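Local coordinates for protein D-glycero-D-manno-heptose 1-phosphate kinase (Bacteroides thetaiotaomicron, PDB 3K85) that probably binds ATP and phosphorylates a sugar substrate, perhaps D-glycero-D-manno-heptose 1-phosphate, as a member of the GHMP kinase family, at residues 90-95 against 132-137; 122-127 against 141-146; 291-296 against 302-307. All blocks are in the same frame, centred on the assembly; numbering follows the deposited sequence.

Contact 1: 90-95 against 132-137; sequences RDYRLE and SLPLGD
Tyr92 reaches across to the Leu133-Pro134-Leu135 turn and carries the whole contact with its ring and hydroxyl. The close-packed part is one face of the ring: Leu133 CD2 stands over its centre, 3.9 Å from the Tyr92 ring centroid and only 7° off the ring normal, a CH-pi contact almost straight above the middle of the ring. Tyr92 CG lies anti to its carbonyl carbon (chi1 -64°), which swings the ring off the end of its helix and out over the turn. At the far end of the ring the hydroxyl lies against the branch point of a leucine, Tyr92 OH to Leu135 CG 3.3 Å, with both methyls of Leu135 close by.

Toward solvent the packing thins. Pro134, exposed and the centre of an inverse gamma turn, adds only CD, 4.0 Å from Tyr92 CE1 and oblique to the ring. Behind the turn, Leu133 and Leu135 both rest on Ile128 of helix 115-131. Asp137, at the start of helix 137-151, forms a salt bridge with Lys188 of the second subunit.

Both helix ends involved, those of 79-91 and 115-131, are closed by Schellman motifs, with Arg93 and Ser132 in the positive-phi positions. Tyr92 joins these two capped C-termini by lying on the link into helix 137-151, at the surface of the GHMP kinase N-terminal domain.

Contact 2: 122-127 against 141-146; sequences CILKAF and SRLAYE
Leu124 points its two methyls at different partners on the facing helix: CD2 meets Leu143 and CD1 meets Ala144. The closer touch is methyl to methyl, Leu124 CD2 to Leu143 CD2 at 3.7 Å, where the two leucine side chains run obliquely past one another. The other branch, Leu124 CD1, lies 3.9 Å from Ala144 CB and equally near Ala144 CA, so this methyl rests against the backbone as well as the side chain of the alanine. Having only a methyl group, Ala144 lets the helices come near each other here, with 7.6 Å between Leu124 CA and Ala144 CA.

The two leucines adopt different shapes. Leu124 has an unusual first torsion, chi1 -96°, about 35° beyond the common staggered position near -60°; this turn spreads its methyls over Leu143 and Ala144 together. Leu143 instead extends CG anti to its backbone N (chi1 178°), and a second torsion of 54° turns CD1 aside and leaves CD2 extended, roughly anti to CA, against Leu124 CD2.

All three residues are buried, and they meet by apolar packing alone. The other flanks of helix 115-131 pack elsewhere: Cys122 and Ala126 on strand 39-47, Ile123 and Phe127 on helix 79-91. On the outer side of helix 137-151, Arg142 and Glu146 are paired by a long salt bridge, and Glu146 has a second partner in Arg87. The contact joins the consecutive helices 115-131 and 137-151, the first of them packed on the mixed beta-sheet, in the alpha-beta N-terminal domain of GHMP kinases.

Contact 3: 291-296 against 302-307; sequences AGKVSG and FIMFVV
Lys293 and Met304 form the central hydrogen-bonded pair of an antiparallel beta hairpin, strands 291-294 and 303-306, in the GHMP kinase C-terminal region. The firmer of their two bonds runs from Met304 N to Lys293 O, 2.7 Å and nearly straight at 167°; the return bond, Lys293 N to Met304 O, is bent and weak. Beyond the strand ends, toward the connecting loop, part of which is not modelled, Ser295 N donates to Phe302 O at 3.2 Å.

On the face of Lys293 and Met304 the two side chains lie side by side, pointing the same way. Bends at chi2 and chi3 of Lys293 bring its CD and CE against the selenomethionine CE of Met304, 3.9 Å from each, while the end of the lysine chain leads away. On the other face, Gly292, with no side chain, lets the Phe305 ring lie close, Phe305 CD1 3.7 Å from Gly292 CA. Ile303 CG2 sits 3.4 Å above one face of that ring, offset toward its rim.

Phe302 CG is anti to the backbone N (chi1 -176°), which brings its ring obliquely against Ser295, Phe302 CD2 3.2 Å from Ser295 CB. Replacing Phe302 by an alanine would probably open a gap beside Ser295 and deprive Phe203 of its edge-to-face partner.

In the next shell, Leu258 of helix 251-264 packs on Lys293, Met304 and Val306, while Trp262 touches Val294. Strand 199-202 holds the other edge of strand 303-306 through backbone hydrogen bonds between Tyr202 and Ile303 and between Val200 and Phe305, making it the middle strand of three. Near the end of the hairpin farthest from the loop, Ala291 O receives Val306 N at 3.1 Å and also approaches the edge of the Phe305 ring, 3.3 Å from Phe305 CD1.

How the contacts relate
Contacts 1 and 2 belong together: their centres are 10 Å apart, their segments alternate along the chain, and both involve helices 115-131 and 137-151 or the connection between them. Leu135 CD1 of contact 1 touches Leu143 CD2 of contact 2 at 3.7 Å, so packing passes directly from the surface turn to the buried helix pair. Both rely on apolar side chains, but contact 1 adds an aromatic face at the surface, whereas contact 2 is wholly aliphatic and buried. Contact 3 lies across the chain's centre, about 28 Å from contact 2 between centres. Also mostly buried, it adds backbone hydrogen bonds between strands of the C-terminal region to its side-chain packing.

Contact 1: 90-95 against 132-137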
# COMPACT_ATOMS: atom_id res chain seq x y z
N ARG A 90 21.42 24.26 12.64
CA ARG A 90 22.24 23.45 13.53
C ARG A 90 22.67 22.13 12.91
O ARG A 90 23.86 21.86 12.74
CB ARG A 90 21.51 23.16 14.84
CG ARG A 90 21.30 24.36 15.71
CD ARG A 90 21.23 23.93 17.15
NE ARG A 90 20.10 23.05 17.41
CZ ARG A 90 18.84 23.46 17.47
NH1 ARG A 90 18.54 24.74 17.29
NH2 ARG A 90 17.87 22.58 17.72
N ASP A 91 21.68 21.30 12.58
CA ASP A 91 21.94 19.99 12.00
C ASP A 91 22.88 19.98 10.81
O ASP A 91 23.64 19.04 10.62
CB ASP A 91 20.63 19.31 11.62
CG ASP A 91 19.94 18.70 12.81
OD1 ASP A 91 20.49 18.81 13.93
OD2 ASP A 91 18.85 18.10 12.63
N TYR A 92 22.84 21.03 10.01
CA TYR A 92 23.70 21.08 8.85
C TYR A 92 24.85 22.08 8.98
O TYR A 92 25.62 22.30 8.03
CB TYR A 92 22.84 21.32 7.60
CG TYR A 92 21.90 20.17 7.38
CD1 TYR A 92 22.35 18.98 6.80
CD2 TYR A 92 20.59 20.20 7.88
CE1 TYR A 92 21.54 17.85 6.73
CE2 TYR A 92 19.78 19.07 7.82
CZ TYR A 92 20.26 17.90 7.25
OH TYR A 92 19.49 16.76 7.22
N ARG A 93 24.98 22.68 10.17
CA ARG A 93 26.04 23.64 10.47
C ARG A 93 26.16 24.67 9.36
O ARG A 93 27.25 24.90 8.83
CB ARG A 93 27.37 22.92 10.62
CG ARG A 93 27.37 21.73 11.56
CD ARG A 93 28.71 20.99 11.46
NE ARG A 93 29.83 21.93 11.30
CZ ARG A 93 31.12 21.60 11.26
NH1 ARG A 93 31.48 20.33 11.37
NH2 ARG A 93 32.04 22.54 11.10
N LEU A 94 25.05 25.31 9.02
CA LEU A 94 25.05 26.29 7.93
C LEU A 94 25.23 27.74 8.37
O LEU A 94 24.90 28.10 9.50
CB LEU A 94 23.74 26.16 7.15
CG LEU A 94 23.36 24.73 6.77
CD1 LEU A 94 21.94 24.70 6.21
CD2 LEU A 94 24.37 24.18 5.77
N GLU A 95 25.74 28.57 7.46
CA GLU A 95 25.95 29.99 7.71
C GLU A 95 24.59 30.67 7.73
O GLU A 95 23.63 30.17 7.14
CB GLU A 95 26.80 30.61 6.61
CG GLU A 95 28.19 30.02 6.50
CD GLU A 95 28.99 30.63 5.35
OE1 GLU A 95 29.28 31.85 5.39
OE2 GLU A 95 29.33 29.88 4.40
N SER A 132 18.61 21.34 -0.87
CA SER A 132 18.94 19.98 -1.31
C SER A 132 19.41 19.10 -0.16
O SER A 132 20.44 18.43 -0.25
CB SER A 132 20.03 20.02 -2.39
OG SER A 132 19.61 20.74 -3.52
N LEU A 133 18.65 19.11 0.93
CA LEU A 133 18.98 18.33 2.12
C LEU A 133 18.71 16.84 1.93
O LEU A 133 17.72 16.45 1.32
CB LEU A 133 18.18 18.84 3.32
CG LEU A 133 18.31 20.33 3.63
CD1 LEU A 133 17.34 20.70 4.72
CD2 LEU A 133 19.73 20.66 4.04
N PRO A 134 19.58 15.98 2.48
CA PRO A 134 19.41 14.53 2.36
C PRO A 134 18.38 13.95 3.35
O PRO A 134 18.72 13.09 4.16
CB PRO A 134 20.81 14.00 2.61
CG PRO A 134 21.32 14.96 3.65
CD PRO A 134 20.87 16.30 3.12
N LEU A 135 17.14 14.42 3.27
CA LEU A 135 16.08 13.94 4.18
C LEU A 135 14.88 13.35 3.44
O LEU A 135 14.19 14.05 2.71
CB LEU A 135 15.59 15.09 5.07
CG LEU A 135 16.56 15.61 6.14
CD1 LEU A 135 15.99 16.86 6.81
CD2 LEU A 135 16.81 14.51 7.16
N GLY A 136 14.63 12.06 3.65
CA GLY A 136 13.51 11.40 3.00
C GLY A 136 12.30 11.32 3.91
O GLY A 136 12.28 11.93 4.98
N ASP A 137 11.29 10.55 3.51
CA ASP A 137 10.09 10.42 4.31
C ASP A 137 10.37 10.13 5.78
O ASP A 137 10.07 10.96 6.64
CB ASP A 137 9.17 9.32 3.77
CG ASP A 137 8.67 9.63 2.38
OD1 ASP A 137 8.45 10.82 2.06
OD2 ASP A 137 8.49 8.67 1.60

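Contact 2: 122-127 against 141-146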
# COMPACT_ATOMS: atom_id res chain seq x y z
N CYS A 122 5.57 20.69 6.08
CA CYS A 122 5.57 21.57 4.92
C CYS A 122 6.79 22.49 4.94
O CYS A 122 7.51 22.61 3.95
CB CYS A 122 4.28 22.40 4.89
SG CYS A 122 4.18 23.49 3.47
N ILE A 123 7.01 23.16 6.07
CA ILE A 123 8.16 24.06 6.17
C ILE A 123 9.45 23.29 5.93
O ILE A 123 10.33 23.75 5.19
CB ILE A 123 8.21 24.75 7.54
CG1 ILE A 123 6.96 25.61 7.74
CG2 ILE A 123 9.46 25.60 7.65
CD1 ILE A 123 6.85 26.20 9.12
N LEU A 124 9.56 22.11 6.54
CA LEU A 124 10.75 21.27 6.35
C LEU A 124 10.95 20.97 4.87
O LEU A 124 12.06 21.06 4.34
CB LEU A 124 10.59 19.96 7.13
CG LEU A 124 11.26 19.98 8.50
CD1 LEU A 124 10.84 18.76 9.32
CD2 LEU A 124 12.77 20.01 8.31
N LYS A 125 9.86 20.60 4.21
CA LYS A 125 9.93 20.30 2.79
C LYS A 125 10.44 21.48 1.99
O LYS A 125 11.23 21.31 1.05
CB LYS A 125 8.56 19.85 2.28
CG LYS A 125 8.46 18.35 2.02
CD LYS A 125 9.51 17.93 0.99
CE LYS A 125 9.32 16.50 0.53
NZ LYS A 125 9.19 15.59 1.69
N ALA A 126 10.02 22.69 2.35
CA ALA A 126 10.50 23.86 1.61
C ALA A 126 12.01 23.96 1.81
O ALA A 126 12.75 24.14 0.85
CB ALA A 126 9.82 25.13 2.10
N PHE A 127 12.47 23.82 3.06
CA PHE A 127 13.91 23.89 3.33
C PHE A 127 14.67 22.77 2.61
O PHE A 127 15.72 23.02 2.00
CB PHE A 127 14.19 23.84 4.84
CG PHE A 127 14.07 25.18 5.53
CD1 PHE A 127 15.06 26.15 5.37
CD2 PHE A 127 12.95 25.49 6.29
CE1 PHE A 127 14.94 27.40 5.97
CE2 PHE A 127 12.82 26.74 6.89
CZ PHE A 127 13.82 27.70 6.73
N SER A 141 9.74 12.93 8.89
CA SER A 141 8.73 12.75 9.91
C SER A 141 9.37 12.82 11.29
O SER A 141 8.93 13.56 12.16
CB SER A 141 8.04 11.40 9.75
OG SER A 141 7.59 11.24 8.41
N ARG A 142 10.43 12.05 11.47
CA ARG A 142 11.15 11.99 12.74
C ARG A 142 11.71 13.37 13.12
O ARG A 142 11.59 13.80 14.27
CB ARG A 142 12.26 10.93 12.61
CG ARG A 142 13.48 11.07 13.50
CD ARG A 142 14.61 10.24 12.88
NE ARG A 142 15.90 10.37 13.55
CZ ARG A 142 17.02 9.79 13.12
NH1 ARG A 142 16.99 9.03 12.03
NH2 ARG A 142 18.16 9.95 13.78
N LEU A 143 12.30 14.06 12.16
CA LEU A 143 12.84 15.38 12.45
C LEU A 143 11.72 16.35 12.84
O LEU A 143 11.91 17.22 13.69
CB LEU A 143 13.59 15.94 11.24
CG LEU A 143 14.14 17.35 11.45
CD1 LEU A 143 15.01 17.42 12.71
CD2 LEU A 143 14.94 17.74 10.23
N ALA A 144 10.55 16.18 12.23
CA ALA A 144 9.41 17.03 12.50
C ALA A 144 8.89 16.78 13.91
O ALA A 144 8.52 17.72 14.62
CB ALA A 144 8.30 16.78 11.48
N TYR A 145 8.85 15.51 14.30
CA TYR A 145 8.38 15.14 15.63
C TYR A 145 9.34 15.71 16.66
O TYR A 145 8.92 16.16 17.73
CB TYR A 145 8.34 13.62 15.77
CG TYR A 145 7.88 13.14 17.13
CD1 TYR A 145 6.53 13.11 17.46
CD2 TYR A 145 8.81 12.70 18.09
CE1 TYR A 145 6.10 12.64 18.71
CE2 TYR A 145 8.39 12.23 19.34
CZ TYR A 145 7.03 12.20 19.64
OH TYR A 145 6.61 11.71 20.87
N GLU A 146 10.63 15.68 16.34
CA GLU A 146 11.62 16.18 17.27
C GLU A 146 11.61 17.70 17.43
O GLU A 146 11.78 18.20 18.54
CB GLU A 146 13.01 15.69 16.87
CG GLU A 146 13.32 14.32 17.46
CD GLU A 146 14.66 13.78 17.04
OE1 GLU A 146 15.66 14.53 17.12
OE2 GLU A 146 14.72 12.59 16.64

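Contact 3: 291-296 against 302-307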
# COMPACT_ATOMS: atom_id res chain seq x y z
N ALA A 291 -22.97 6.66 12.18
CA ALA A 291 -22.04 6.74 13.29
C ALA A 291 -21.29 8.06 13.23
O ALA A 291 -21.31 8.75 12.22
CB ALA A 291 -21.05 5.58 13.23
N GLY A 292 -20.63 8.40 14.33
CA GLY A 292 -19.87 9.63 14.39
C GLY A 292 -18.65 9.40 15.25
O GLY A 292 -18.58 8.42 16.00
N LYS A 293 -17.67 10.29 15.14
CA LYS A 293 -16.44 10.19 15.92
C LYS A 293 -15.83 11.58 16.06
O LYS A 293 -15.70 12.31 15.08
CB LYS A 293 -15.44 9.26 15.20
CG LYS A 293 -14.05 9.24 15.82
CD LYS A 293 -12.96 9.30 14.74
CE LYS A 293 -12.31 7.94 14.51
NZ LYS A 293 -11.50 7.51 15.68
N VAL A 294 -15.45 11.95 17.28
CA VAL A 294 -14.86 13.26 17.53
C VAL A 294 -13.34 13.23 17.51
O VAL A 294 -12.73 12.27 17.99
CB VAL A 294 -15.30 13.82 18.90
CG1 VAL A 294 -14.84 15.27 19.02
CG2 VAL A 294 -16.80 13.71 19.07
N SER A 295 -12.72 14.28 16.96
CA SER A 295 -11.26 14.37 16.90
C SER A 295 -10.79 15.64 17.61
O SER A 295 -11.34 16.71 17.39
CB SER A 295 -10.76 14.38 15.45
OG SER A 295 -11.02 13.15 14.79
N GLY A 296 -9.76 15.48 18.46
CA GLY A 296 -9.20 16.59 19.23
C GLY A 296 -9.60 18.01 18.86
O GLY A 296 -8.92 18.66 18.06
N PHE A 302 -15.21 19.18 16.01
CA PHE A 302 -14.85 18.37 14.86
C PHE A 302 -15.44 16.96 14.96
O PHE A 302 -14.95 16.13 15.72
CB PHE A 302 -13.33 18.26 14.75
CG PHE A 302 -12.87 17.50 13.54
CD1 PHE A 302 -12.69 18.16 12.33
CD2 PHE A 302 -12.63 16.14 13.61
CE1 PHE A 302 -12.26 17.46 11.21
CE2 PHE A 302 -12.21 15.43 12.49
CZ PHE A 302 -12.02 16.09 11.29
N ILE A 303 -16.49 16.70 14.19
CA ILE A 303 -17.12 15.38 14.20
C ILE A 303 -17.05 14.75 12.82
O ILE A 303 -17.32 15.39 11.81
CB ILE A 303 -18.61 15.43 14.61
CG1 ILE A 303 -18.81 16.31 15.84
CG2 ILE A 303 -19.10 14.03 14.92
CD1 ILE A 303 -18.86 17.78 15.52
N MSE A 304 -16.68 13.47 12.79
CA MSE A 304 -16.59 12.73 11.54
C MSE A 304 -17.80 11.80 11.50
O MSE A 304 -17.95 10.94 12.36
CB MSE A 304 -15.30 11.92 11.50
CG MSE A 304 -15.07 11.17 10.20
SE MSE A 304 -13.37 10.24 10.21
CE MSE A 304 -13.95 8.57 11.00
N PHE A 305 -18.66 12.00 10.51
CA PHE A 305 -19.86 11.18 10.38
C PHE A 305 -19.80 10.25 9.17
O PHE A 305 -19.34 10.63 8.10
CB PHE A 305 -21.09 12.07 10.24
CG PHE A 305 -21.53 12.72 11.52
CD1 PHE A 305 -22.04 11.96 12.56
CD2 PHE A 305 -21.46 14.10 11.67
CE1 PHE A 305 -22.49 12.56 13.74
CE2 PHE A 305 -21.90 14.72 12.85
CZ PHE A 305 -22.42 13.94 13.88
N VAL A 306 -20.26 9.02 9.36
CA VAL A 306 -20.29 8.03 8.29
C VAL A 306 -21.76 7.77 7.95
O VAL A 306 -22.51 7.25 8.77
CB VAL A 306 -19.62 6.71 8.73
CG1 VAL A 306 -19.91 5.60 7.72
CG2 VAL A 306 -18.11 6.92 8.86
N VAL A 307 -22.17 8.13 6.74
CA VAL A 307 -23.56 7.95 6.32
C VAL A 307 -23.73 7.27 4.96
O VAL A 307 -22.81 7.26 4.12
CB VAL A 307 -24.28 9.32 6.29
CG1 VAL A 307 -23.62 10.23 5.27
CG2 VAL A 307 -25.75 9.13 5.99